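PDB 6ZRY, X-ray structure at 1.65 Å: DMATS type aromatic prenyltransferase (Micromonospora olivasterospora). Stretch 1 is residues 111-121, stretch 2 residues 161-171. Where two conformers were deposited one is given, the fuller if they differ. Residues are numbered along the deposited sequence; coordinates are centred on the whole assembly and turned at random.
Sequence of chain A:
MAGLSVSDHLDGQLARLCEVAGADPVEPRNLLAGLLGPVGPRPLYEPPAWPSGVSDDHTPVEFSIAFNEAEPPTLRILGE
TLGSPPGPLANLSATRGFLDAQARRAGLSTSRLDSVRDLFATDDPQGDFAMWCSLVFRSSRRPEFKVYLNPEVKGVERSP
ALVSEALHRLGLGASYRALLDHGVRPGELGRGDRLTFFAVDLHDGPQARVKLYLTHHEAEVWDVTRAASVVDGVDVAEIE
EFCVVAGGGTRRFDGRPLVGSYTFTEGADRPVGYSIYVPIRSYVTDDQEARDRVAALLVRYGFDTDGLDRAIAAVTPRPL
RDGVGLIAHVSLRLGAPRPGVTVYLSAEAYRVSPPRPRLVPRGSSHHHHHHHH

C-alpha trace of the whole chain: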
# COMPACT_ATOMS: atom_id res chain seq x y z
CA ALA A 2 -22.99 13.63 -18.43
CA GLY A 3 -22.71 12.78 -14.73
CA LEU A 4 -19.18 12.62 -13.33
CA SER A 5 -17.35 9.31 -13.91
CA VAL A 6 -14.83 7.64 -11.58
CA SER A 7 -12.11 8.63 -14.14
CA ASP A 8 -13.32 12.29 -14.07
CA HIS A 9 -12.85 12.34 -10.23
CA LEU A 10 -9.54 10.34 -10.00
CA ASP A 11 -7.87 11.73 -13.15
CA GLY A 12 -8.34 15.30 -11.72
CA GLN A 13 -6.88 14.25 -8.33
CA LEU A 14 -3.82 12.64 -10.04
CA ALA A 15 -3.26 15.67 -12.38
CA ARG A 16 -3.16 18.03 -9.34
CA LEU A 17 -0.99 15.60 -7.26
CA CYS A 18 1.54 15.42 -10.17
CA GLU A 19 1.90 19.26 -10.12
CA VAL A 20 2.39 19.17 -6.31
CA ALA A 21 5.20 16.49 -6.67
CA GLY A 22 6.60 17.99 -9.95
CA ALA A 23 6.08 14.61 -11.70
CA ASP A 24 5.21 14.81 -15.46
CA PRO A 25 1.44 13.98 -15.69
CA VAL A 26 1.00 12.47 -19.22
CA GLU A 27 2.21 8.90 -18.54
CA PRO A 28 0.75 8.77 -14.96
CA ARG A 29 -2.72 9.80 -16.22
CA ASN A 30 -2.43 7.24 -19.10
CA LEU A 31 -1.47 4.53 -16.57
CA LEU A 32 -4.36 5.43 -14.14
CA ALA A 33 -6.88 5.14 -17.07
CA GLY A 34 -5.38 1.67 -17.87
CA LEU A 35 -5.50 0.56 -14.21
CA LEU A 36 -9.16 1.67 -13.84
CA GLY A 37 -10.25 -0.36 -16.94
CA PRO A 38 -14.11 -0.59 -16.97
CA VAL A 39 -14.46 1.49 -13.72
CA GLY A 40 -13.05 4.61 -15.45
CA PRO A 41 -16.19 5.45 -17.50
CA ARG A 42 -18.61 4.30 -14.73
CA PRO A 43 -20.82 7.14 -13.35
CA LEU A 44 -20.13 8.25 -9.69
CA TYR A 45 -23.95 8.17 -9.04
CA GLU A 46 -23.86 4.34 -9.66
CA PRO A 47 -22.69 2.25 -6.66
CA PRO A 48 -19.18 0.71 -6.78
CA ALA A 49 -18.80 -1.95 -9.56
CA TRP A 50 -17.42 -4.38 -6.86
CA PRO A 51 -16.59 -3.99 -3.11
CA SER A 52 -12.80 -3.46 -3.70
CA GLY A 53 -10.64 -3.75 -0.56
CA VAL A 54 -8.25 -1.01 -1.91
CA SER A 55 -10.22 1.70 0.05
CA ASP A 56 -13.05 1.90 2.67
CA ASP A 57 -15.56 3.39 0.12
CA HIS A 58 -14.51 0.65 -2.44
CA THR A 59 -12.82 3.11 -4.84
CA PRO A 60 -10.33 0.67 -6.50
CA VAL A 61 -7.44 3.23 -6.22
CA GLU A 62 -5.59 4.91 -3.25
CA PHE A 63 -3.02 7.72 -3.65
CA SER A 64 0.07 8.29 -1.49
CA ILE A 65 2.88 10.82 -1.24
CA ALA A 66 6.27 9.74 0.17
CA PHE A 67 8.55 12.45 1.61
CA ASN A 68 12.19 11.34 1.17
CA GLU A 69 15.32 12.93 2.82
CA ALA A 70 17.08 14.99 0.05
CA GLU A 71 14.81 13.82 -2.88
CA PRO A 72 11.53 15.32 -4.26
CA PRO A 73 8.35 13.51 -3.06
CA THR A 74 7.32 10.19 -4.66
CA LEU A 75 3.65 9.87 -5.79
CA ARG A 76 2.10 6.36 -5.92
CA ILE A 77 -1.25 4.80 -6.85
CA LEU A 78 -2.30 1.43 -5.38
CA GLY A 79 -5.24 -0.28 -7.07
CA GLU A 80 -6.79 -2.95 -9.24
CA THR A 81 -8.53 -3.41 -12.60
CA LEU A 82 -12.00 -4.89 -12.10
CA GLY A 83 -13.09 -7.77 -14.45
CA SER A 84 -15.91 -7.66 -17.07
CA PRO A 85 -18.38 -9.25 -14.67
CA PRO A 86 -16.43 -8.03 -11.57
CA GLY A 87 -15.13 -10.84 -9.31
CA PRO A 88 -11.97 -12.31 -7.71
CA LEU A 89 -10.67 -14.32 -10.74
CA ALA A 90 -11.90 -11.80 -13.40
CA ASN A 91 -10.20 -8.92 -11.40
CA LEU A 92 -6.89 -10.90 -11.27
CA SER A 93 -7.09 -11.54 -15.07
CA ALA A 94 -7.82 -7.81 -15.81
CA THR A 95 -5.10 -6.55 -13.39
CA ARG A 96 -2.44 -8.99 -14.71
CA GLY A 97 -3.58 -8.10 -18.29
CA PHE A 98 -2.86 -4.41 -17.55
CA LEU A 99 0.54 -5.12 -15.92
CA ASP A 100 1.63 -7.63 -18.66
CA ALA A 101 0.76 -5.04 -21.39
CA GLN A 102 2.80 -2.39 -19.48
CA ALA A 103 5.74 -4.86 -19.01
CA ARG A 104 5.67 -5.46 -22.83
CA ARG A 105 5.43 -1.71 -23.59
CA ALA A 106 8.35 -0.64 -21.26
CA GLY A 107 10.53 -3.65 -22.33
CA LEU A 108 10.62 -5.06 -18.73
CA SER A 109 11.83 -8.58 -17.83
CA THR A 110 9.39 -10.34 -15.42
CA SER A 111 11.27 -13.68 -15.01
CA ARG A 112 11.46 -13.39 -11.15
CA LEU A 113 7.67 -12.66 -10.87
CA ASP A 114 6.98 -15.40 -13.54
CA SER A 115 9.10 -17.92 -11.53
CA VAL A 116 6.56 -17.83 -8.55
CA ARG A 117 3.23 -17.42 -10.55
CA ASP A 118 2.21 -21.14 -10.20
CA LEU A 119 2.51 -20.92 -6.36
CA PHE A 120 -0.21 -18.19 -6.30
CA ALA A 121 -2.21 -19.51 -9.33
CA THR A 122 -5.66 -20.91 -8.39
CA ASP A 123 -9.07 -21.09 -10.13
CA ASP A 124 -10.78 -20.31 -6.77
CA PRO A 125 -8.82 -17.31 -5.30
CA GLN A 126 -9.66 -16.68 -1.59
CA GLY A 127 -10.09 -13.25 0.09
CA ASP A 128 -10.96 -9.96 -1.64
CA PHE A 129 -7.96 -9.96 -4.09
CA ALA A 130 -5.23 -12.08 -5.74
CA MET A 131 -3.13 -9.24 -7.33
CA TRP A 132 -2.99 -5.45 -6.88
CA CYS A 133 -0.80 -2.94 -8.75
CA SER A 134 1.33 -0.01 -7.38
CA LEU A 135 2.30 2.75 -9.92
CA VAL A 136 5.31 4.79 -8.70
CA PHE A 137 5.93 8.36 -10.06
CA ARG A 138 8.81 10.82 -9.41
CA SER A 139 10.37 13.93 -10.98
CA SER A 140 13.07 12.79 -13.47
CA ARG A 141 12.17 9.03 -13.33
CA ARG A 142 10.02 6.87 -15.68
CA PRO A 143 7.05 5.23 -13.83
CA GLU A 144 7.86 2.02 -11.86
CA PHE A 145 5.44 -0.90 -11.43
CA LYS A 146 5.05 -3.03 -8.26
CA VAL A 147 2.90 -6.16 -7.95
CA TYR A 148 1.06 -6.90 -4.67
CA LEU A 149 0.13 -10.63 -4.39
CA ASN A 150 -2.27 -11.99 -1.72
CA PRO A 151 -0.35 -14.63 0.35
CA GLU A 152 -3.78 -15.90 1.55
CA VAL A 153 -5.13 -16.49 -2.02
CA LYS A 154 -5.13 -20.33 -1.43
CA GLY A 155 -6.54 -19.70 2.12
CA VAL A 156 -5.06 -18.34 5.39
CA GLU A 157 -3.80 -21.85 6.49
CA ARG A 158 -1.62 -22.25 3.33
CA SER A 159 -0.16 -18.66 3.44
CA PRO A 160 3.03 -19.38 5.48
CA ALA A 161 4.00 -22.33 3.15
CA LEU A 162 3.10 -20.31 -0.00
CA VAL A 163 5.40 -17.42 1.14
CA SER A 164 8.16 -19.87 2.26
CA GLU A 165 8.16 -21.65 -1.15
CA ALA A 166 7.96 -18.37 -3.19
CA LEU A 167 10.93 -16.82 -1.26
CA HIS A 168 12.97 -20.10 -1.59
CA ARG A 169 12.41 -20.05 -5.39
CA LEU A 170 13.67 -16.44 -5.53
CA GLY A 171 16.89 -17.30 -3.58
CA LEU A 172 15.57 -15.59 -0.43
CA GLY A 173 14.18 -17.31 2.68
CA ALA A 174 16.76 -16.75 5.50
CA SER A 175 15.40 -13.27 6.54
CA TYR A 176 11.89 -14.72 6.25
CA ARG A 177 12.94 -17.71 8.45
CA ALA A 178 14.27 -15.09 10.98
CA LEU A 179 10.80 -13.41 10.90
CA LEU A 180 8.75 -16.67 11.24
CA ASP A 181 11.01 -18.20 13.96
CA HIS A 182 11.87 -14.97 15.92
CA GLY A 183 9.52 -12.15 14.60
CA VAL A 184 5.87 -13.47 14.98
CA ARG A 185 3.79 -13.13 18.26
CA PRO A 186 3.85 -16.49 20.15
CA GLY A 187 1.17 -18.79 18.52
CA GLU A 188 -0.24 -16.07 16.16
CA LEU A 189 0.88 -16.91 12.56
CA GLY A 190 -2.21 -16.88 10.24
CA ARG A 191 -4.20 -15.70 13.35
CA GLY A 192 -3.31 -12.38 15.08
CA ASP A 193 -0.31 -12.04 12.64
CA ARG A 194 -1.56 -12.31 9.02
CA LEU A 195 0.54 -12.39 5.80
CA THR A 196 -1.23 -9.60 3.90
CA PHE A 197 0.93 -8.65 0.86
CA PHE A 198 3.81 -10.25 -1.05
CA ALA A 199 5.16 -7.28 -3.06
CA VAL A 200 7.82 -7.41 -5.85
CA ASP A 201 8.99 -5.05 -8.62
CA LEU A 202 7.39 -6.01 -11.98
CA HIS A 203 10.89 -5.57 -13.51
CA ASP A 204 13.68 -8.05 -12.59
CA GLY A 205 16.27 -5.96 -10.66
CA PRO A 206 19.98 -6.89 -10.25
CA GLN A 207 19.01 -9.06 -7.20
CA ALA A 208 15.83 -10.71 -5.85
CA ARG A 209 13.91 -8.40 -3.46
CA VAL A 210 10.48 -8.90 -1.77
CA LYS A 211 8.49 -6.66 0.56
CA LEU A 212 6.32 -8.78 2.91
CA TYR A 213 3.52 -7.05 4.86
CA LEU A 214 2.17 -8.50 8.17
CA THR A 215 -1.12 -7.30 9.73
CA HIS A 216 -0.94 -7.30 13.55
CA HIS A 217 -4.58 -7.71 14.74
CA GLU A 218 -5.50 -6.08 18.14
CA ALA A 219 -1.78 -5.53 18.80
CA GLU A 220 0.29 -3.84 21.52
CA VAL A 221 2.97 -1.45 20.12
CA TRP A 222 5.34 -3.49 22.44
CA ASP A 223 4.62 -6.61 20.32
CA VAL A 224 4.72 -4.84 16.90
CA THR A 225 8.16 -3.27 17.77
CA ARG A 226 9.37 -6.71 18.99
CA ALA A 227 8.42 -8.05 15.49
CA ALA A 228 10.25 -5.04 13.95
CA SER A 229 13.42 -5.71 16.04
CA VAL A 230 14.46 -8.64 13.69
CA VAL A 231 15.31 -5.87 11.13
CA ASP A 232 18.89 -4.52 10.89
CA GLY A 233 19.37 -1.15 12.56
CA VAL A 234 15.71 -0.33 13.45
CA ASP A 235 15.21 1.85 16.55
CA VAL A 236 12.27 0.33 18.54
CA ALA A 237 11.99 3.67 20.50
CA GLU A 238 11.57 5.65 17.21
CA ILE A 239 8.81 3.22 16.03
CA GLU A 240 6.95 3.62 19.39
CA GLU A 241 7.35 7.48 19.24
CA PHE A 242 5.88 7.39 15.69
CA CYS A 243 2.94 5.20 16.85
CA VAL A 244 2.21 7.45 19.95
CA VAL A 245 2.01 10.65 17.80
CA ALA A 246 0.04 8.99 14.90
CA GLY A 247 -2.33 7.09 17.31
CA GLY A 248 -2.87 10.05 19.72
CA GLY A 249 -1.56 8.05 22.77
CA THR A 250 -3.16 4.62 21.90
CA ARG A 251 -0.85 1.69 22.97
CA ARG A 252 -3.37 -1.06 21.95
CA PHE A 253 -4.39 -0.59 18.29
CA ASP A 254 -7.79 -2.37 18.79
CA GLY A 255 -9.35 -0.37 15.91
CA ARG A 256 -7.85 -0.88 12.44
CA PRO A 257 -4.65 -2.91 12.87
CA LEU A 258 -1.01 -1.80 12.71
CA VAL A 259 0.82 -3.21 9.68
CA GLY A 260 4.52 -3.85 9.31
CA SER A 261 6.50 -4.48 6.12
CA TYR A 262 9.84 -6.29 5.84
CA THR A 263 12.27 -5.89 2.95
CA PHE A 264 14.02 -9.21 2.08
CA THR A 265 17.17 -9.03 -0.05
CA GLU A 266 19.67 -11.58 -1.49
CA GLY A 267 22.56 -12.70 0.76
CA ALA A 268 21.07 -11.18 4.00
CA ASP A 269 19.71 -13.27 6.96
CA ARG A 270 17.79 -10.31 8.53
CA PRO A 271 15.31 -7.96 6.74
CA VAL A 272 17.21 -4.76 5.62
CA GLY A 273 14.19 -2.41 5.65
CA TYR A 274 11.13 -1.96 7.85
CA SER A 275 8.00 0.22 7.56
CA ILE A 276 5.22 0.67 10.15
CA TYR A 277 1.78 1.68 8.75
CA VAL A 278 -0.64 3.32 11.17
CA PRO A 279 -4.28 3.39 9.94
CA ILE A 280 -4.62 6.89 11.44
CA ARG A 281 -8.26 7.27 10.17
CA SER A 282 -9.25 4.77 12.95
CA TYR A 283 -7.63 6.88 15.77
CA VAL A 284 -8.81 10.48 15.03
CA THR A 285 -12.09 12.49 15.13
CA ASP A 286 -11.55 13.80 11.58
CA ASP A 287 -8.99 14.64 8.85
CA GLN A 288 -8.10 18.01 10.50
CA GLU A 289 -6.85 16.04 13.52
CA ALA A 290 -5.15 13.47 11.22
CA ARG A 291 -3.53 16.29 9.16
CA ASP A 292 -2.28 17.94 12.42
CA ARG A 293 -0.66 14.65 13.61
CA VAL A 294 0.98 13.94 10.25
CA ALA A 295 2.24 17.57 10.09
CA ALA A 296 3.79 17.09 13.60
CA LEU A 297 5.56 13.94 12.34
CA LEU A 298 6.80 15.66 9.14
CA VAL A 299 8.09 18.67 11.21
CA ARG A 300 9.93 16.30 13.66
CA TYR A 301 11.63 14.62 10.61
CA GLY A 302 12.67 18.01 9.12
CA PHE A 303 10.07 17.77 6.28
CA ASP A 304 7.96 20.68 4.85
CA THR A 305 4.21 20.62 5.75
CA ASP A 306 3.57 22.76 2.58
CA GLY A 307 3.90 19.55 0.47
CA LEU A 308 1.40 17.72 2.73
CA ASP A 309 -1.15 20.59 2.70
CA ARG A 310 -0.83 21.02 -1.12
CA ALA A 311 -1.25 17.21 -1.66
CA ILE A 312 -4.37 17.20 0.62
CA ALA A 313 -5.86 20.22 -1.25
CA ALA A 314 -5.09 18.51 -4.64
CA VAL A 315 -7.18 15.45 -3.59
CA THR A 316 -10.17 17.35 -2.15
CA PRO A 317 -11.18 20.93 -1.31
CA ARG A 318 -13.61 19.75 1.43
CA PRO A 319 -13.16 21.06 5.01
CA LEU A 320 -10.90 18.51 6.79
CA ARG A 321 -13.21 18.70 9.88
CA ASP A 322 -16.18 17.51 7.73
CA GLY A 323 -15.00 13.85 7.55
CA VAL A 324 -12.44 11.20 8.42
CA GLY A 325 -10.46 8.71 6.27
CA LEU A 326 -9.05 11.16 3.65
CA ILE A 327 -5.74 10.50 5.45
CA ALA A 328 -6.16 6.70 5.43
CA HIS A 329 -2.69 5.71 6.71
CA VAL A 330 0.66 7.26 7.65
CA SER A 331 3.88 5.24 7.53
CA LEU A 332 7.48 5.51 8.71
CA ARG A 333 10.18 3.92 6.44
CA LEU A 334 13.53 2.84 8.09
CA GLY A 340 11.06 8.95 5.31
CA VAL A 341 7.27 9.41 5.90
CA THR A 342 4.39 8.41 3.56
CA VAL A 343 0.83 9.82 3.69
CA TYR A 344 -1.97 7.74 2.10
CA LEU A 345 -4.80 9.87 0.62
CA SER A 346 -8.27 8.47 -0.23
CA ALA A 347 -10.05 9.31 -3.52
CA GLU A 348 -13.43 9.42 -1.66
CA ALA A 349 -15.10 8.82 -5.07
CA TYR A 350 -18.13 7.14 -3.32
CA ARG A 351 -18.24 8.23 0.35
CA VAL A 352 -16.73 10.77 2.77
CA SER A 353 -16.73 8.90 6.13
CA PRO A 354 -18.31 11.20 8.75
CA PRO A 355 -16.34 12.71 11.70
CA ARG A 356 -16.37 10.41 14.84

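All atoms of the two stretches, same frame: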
# COMPACT_ATOMS: atom_id res chain seq x y z
N SER A 111 10.88 -12.27 -15.24
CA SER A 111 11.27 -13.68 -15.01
C SER A 111 11.15 -14.01 -13.52
O SER A 111 10.68 -15.10 -13.23
CB SER A 111 12.66 -13.95 -15.52
OG SER A 111 13.60 -13.40 -14.63
N ARG A 112 11.54 -13.12 -12.62
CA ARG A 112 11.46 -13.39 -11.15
C ARG A 112 10.00 -13.55 -10.74
O ARG A 112 9.67 -14.57 -10.13
CB ARG A 112 12.14 -12.29 -10.32
CG ARG A 112 13.65 -12.24 -10.47
CD ARG A 112 14.34 -12.01 -9.13
NE ARG A 112 15.80 -11.98 -9.24
CZ ARG A 112 16.49 -10.98 -9.74
NH1 ARG A 112 17.81 -11.04 -9.80
NH2 ARG A 112 15.87 -9.90 -10.19
N LEU A 113 9.14 -12.59 -11.12
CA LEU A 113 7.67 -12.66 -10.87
C LEU A 113 7.11 -13.93 -11.53
O LEU A 113 6.37 -14.69 -10.85
CB LEU A 113 7.00 -11.37 -11.40
CG LEU A 113 5.48 -11.35 -11.34
CD1 LEU A 113 4.99 -11.41 -9.88
CD2 LEU A 113 4.90 -10.12 -12.04
N ASP A 114 7.47 -14.20 -12.78
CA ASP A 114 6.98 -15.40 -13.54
C ASP A 114 7.35 -16.68 -12.79
O ASP A 114 6.51 -17.62 -12.76
CB ASP A 114 7.50 -15.40 -14.98
CG ASP A 114 6.90 -14.28 -15.82
OD1 ASP A 114 7.60 -13.81 -16.73
OD2 ASP A 114 5.77 -13.89 -15.54
N SER A 115 8.54 -16.71 -12.17
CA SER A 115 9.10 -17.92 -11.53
C SER A 115 8.24 -18.36 -10.32
O SER A 115 8.36 -19.54 -9.93
CB SER A 115 10.55 -17.74 -11.17
OG SER A 115 10.70 -17.08 -9.92
N VAL A 116 7.38 -17.48 -9.77
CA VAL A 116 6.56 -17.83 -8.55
C VAL A 116 5.05 -17.84 -8.85
O VAL A 116 4.29 -18.13 -7.91
CB VAL A 116 6.87 -16.87 -7.38
CG1 VAL A 116 8.30 -17.05 -6.88
CG2 VAL A 116 6.59 -15.43 -7.75
N ARG A 117 4.64 -17.53 -10.10
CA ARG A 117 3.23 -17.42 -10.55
C ARG A 117 2.41 -18.66 -10.14
O ARG A 117 1.32 -18.49 -9.57
CB ARG A 117 3.20 -17.26 -12.08
CG ARG A 117 1.93 -16.63 -12.62
CD ARG A 117 2.09 -16.23 -14.09
NE ARG A 117 3.03 -15.13 -14.26
CZ ARG A 117 2.79 -13.86 -13.94
NH1 ARG A 117 3.73 -12.95 -14.15
NH2 ARG A 117 1.62 -13.49 -13.43
N ASP A 118 2.92 -19.85 -10.42
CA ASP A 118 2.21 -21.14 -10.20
C ASP A 118 1.93 -21.35 -8.72
O ASP A 118 0.97 -22.09 -8.42
CB ASP A 118 2.96 -22.34 -10.81
CG ASP A 118 4.25 -22.73 -10.12
OD1 ASP A 118 5.21 -21.96 -10.21
OD2 ASP A 118 4.28 -23.82 -9.51
N LEU A 119 2.74 -20.77 -7.81
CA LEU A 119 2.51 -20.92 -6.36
C LEU A 119 1.27 -20.16 -5.95
O LEU A 119 0.57 -20.63 -5.05
CB LEU A 119 3.74 -20.44 -5.57
CG LEU A 119 5.04 -21.18 -5.84
CD1 LEU A 119 6.18 -20.55 -5.07
CD2 LEU A 119 4.91 -22.66 -5.49
N PHE A 120 0.98 -19.02 -6.59
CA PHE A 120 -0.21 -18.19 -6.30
C PHE A 120 -1.39 -18.60 -7.18
O PHE A 120 -2.49 -18.29 -6.81
CB PHE A 120 0.11 -16.69 -6.44
CG PHE A 120 1.14 -16.19 -5.44
CD1 PHE A 120 2.49 -16.40 -5.66
CD2 PHE A 120 0.75 -15.50 -4.29
CE1 PHE A 120 3.45 -15.94 -4.77
CE2 PHE A 120 1.71 -15.05 -3.39
CZ PHE A 120 3.05 -15.26 -3.62
N ALA A 121 -1.16 -19.26 -8.31
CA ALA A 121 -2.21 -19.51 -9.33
C ALA A 121 -3.25 -20.46 -8.74
O ALA A 121 -2.86 -21.50 -8.18
CB ALA A 121 -1.62 -20.05 -10.61
N ALA A 161 3.31 -21.37 4.05
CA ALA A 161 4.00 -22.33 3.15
C ALA A 161 4.13 -21.72 1.76
O ALA A 161 5.19 -21.88 1.17
CB ALA A 161 3.24 -23.63 3.09
N LEU A 162 3.09 -21.04 1.28
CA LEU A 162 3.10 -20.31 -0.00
C LEU A 162 4.26 -19.31 0.02
O LEU A 162 5.09 -19.37 -0.89
CB LEU A 162 1.76 -19.61 -0.23
CG LEU A 162 1.41 -19.30 -1.69
CD1 LEU A 162 0.00 -18.77 -1.82
CD2 LEU A 162 2.38 -18.31 -2.31
N VAL A 163 4.33 -18.46 1.04
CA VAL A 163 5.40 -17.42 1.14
C VAL A 163 6.76 -18.12 1.24
O VAL A 163 7.69 -17.72 0.50
CB VAL A 163 5.16 -16.45 2.31
CG1 VAL A 163 6.28 -15.43 2.42
CG2 VAL A 163 3.80 -15.75 2.19
N SER A 164 6.88 -19.15 2.09
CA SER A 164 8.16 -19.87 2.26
C SER A 164 8.66 -20.38 0.90
O SER A 164 9.89 -20.18 0.56
CB SER A 164 8.04 -21.00 3.26
OG SER A 164 9.24 -21.75 3.24
N GLU A 165 7.78 -21.00 0.13
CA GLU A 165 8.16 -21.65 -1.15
C GLU A 165 8.47 -20.57 -2.20
O GLU A 165 9.44 -20.75 -2.94
CB GLU A 165 7.10 -22.64 -1.62
CG GLU A 165 7.62 -23.60 -2.67
CD GLU A 165 9.06 -24.07 -2.48
OE1 GLU A 165 9.87 -23.76 -3.36
OE2 GLU A 165 9.37 -24.75 -1.44
N ALA A 166 7.69 -19.48 -2.25
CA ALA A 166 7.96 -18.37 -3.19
C ALA A 166 9.32 -17.73 -2.88
O ALA A 166 10.08 -17.48 -3.83
CB ALA A 166 6.84 -17.37 -3.15
N LEU A 167 9.64 -17.45 -1.60
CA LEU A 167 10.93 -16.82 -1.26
C LEU A 167 12.08 -17.79 -1.56
O LEU A 167 13.06 -17.34 -2.14
CB LEU A 167 10.93 -16.39 0.20
CG LEU A 167 9.99 -15.24 0.53
CD1 LEU A 167 10.07 -14.93 2.00
CD2 LEU A 167 10.33 -14.02 -0.30
N HIS A 168 11.93 -19.08 -1.25
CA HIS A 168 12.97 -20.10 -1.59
C HIS A 168 13.26 -20.08 -3.10
O HIS A 168 14.45 -20.03 -3.49
CB HIS A 168 12.54 -21.50 -1.12
CG HIS A 168 13.51 -22.55 -1.52
ND1 HIS A 168 14.85 -22.45 -1.23
CD2 HIS A 168 13.36 -23.68 -2.21
CE1 HIS A 168 15.47 -23.48 -1.73
NE2 HIS A 168 14.59 -24.24 -2.33
N ARG A 169 12.23 -20.07 -3.92
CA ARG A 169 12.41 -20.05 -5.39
C ARG A 169 13.22 -18.82 -5.80
O ARG A 169 13.95 -18.90 -6.75
CB ARG A 169 11.10 -20.02 -6.14
CG ARG A 169 10.37 -21.35 -6.12
CD ARG A 169 9.90 -21.70 -7.49
NE ARG A 169 8.95 -22.79 -7.42
CZ ARG A 169 7.75 -22.79 -7.96
NH1 ARG A 169 7.33 -21.75 -8.68
NH2 ARG A 169 6.98 -23.85 -7.81
N LEU A 170 13.04 -17.70 -5.11
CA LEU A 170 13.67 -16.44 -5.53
C LEU A 170 15.11 -16.36 -5.02
O LEU A 170 15.79 -15.42 -5.41
CB LEU A 170 12.82 -15.28 -5.04
CG LEU A 170 11.49 -15.13 -5.77
CD1 LEU A 170 10.63 -14.07 -5.09
CD2 LEU A 170 11.71 -14.78 -7.23
N GLY A 171 15.55 -17.31 -4.17
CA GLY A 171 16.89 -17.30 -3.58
C GLY A 171 16.92 -16.46 -2.32
O GLY A 171 18.01 -16.05 -1.90

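Contact between residues 111-121 and the helix of 161-170 in the DMATS type prenyltransferase. The two segments run antiparallel: the CA of Arg-112 lies 6.8 Å from the CA of Leu-170, the CA of Val-116 comes within 5.6 Å of that of Ala-166, and the CA atoms of Leu-119 and Leu-162 are 6.4 Å apart. Together the two sides bury 544 Å². Stretch 1 begins in a helical turn, and Ser-111 does not reach the partner. Arg-112 meets it chiefly near its backbone, its O lying 3.6 Å from Leu-170 CD2 and its CB 4.0 Å from the same methyl; its guanidinium is hydrogen-bonded elsewhere in the structure. Leu-113 points away. Asp-114 is also out of reach, but its OD2 forms a salt bridge with Arg-117 NH1 at 2.6 Å, across the type I turn from Asp-114 to Arg-117. Ser-115 points toward the helix, yet its hydroxyl is spent locally: OG donates to Arg-112 O (2.7 Å) and touches Leu-170 CD2 at 3.7 Å only as a neighbour. Its carbonyl serves the contact instead, with Ser-115 O accepting a hydrogen bond from Arg-169 NH1 at 2.7 Å. At the closest backbone approach, the small side chain of Ala-166 faces stretch 1, and buried Val-116 packs its CG1 4.0 Å from Ala-166 CB and 3.9 Å from Leu-170 CG. Arg-117 turns away. Asp-118 starts sideways, but its carboxylate reaches Arg-169 in a two-pronged salt bridge: Arg-169 NH1 donates to Asp-118 OD1 at 2.6 Å and Arg-169 NH2 to Asp-118 OD2 at 3.2 Å, both nearly straight. NH1 thus ties Arg-169 to both Ser-115 and Asp-118, whose acceptor oxygens Ser-115 O and Asp-118 OD1 lie near the guanidinium plane, where the N-H bonds point. Leu-119 points toward the helix as a knob, held among Leu-162, Glu-165, Ala-166 and Arg-169. Its CD1 lies 3.4 Å from Ala-166 N and 3.8 Å from Ala-166 CB, while its CD2 covers one face of the guanidinium, 3.3 Å from Arg-169 NH2; the arginine therefore combines polar bonds at its edge with apolar packing on its face. Leu-119 CB also approaches Leu-162 CD2 at 4.1 Å. Phe-120 leaves its backbone sideways, but the ring swings nearer. Leu-162 CD2 sits 3.4 Å from Phe-120 CZ and almost directly above the ring centre, 13° off the normal, a CH-pi contact; Phe-120 CE1 adds a 4.0 Å contact to Ala-166 CB. Ala-121 lies beyond reach.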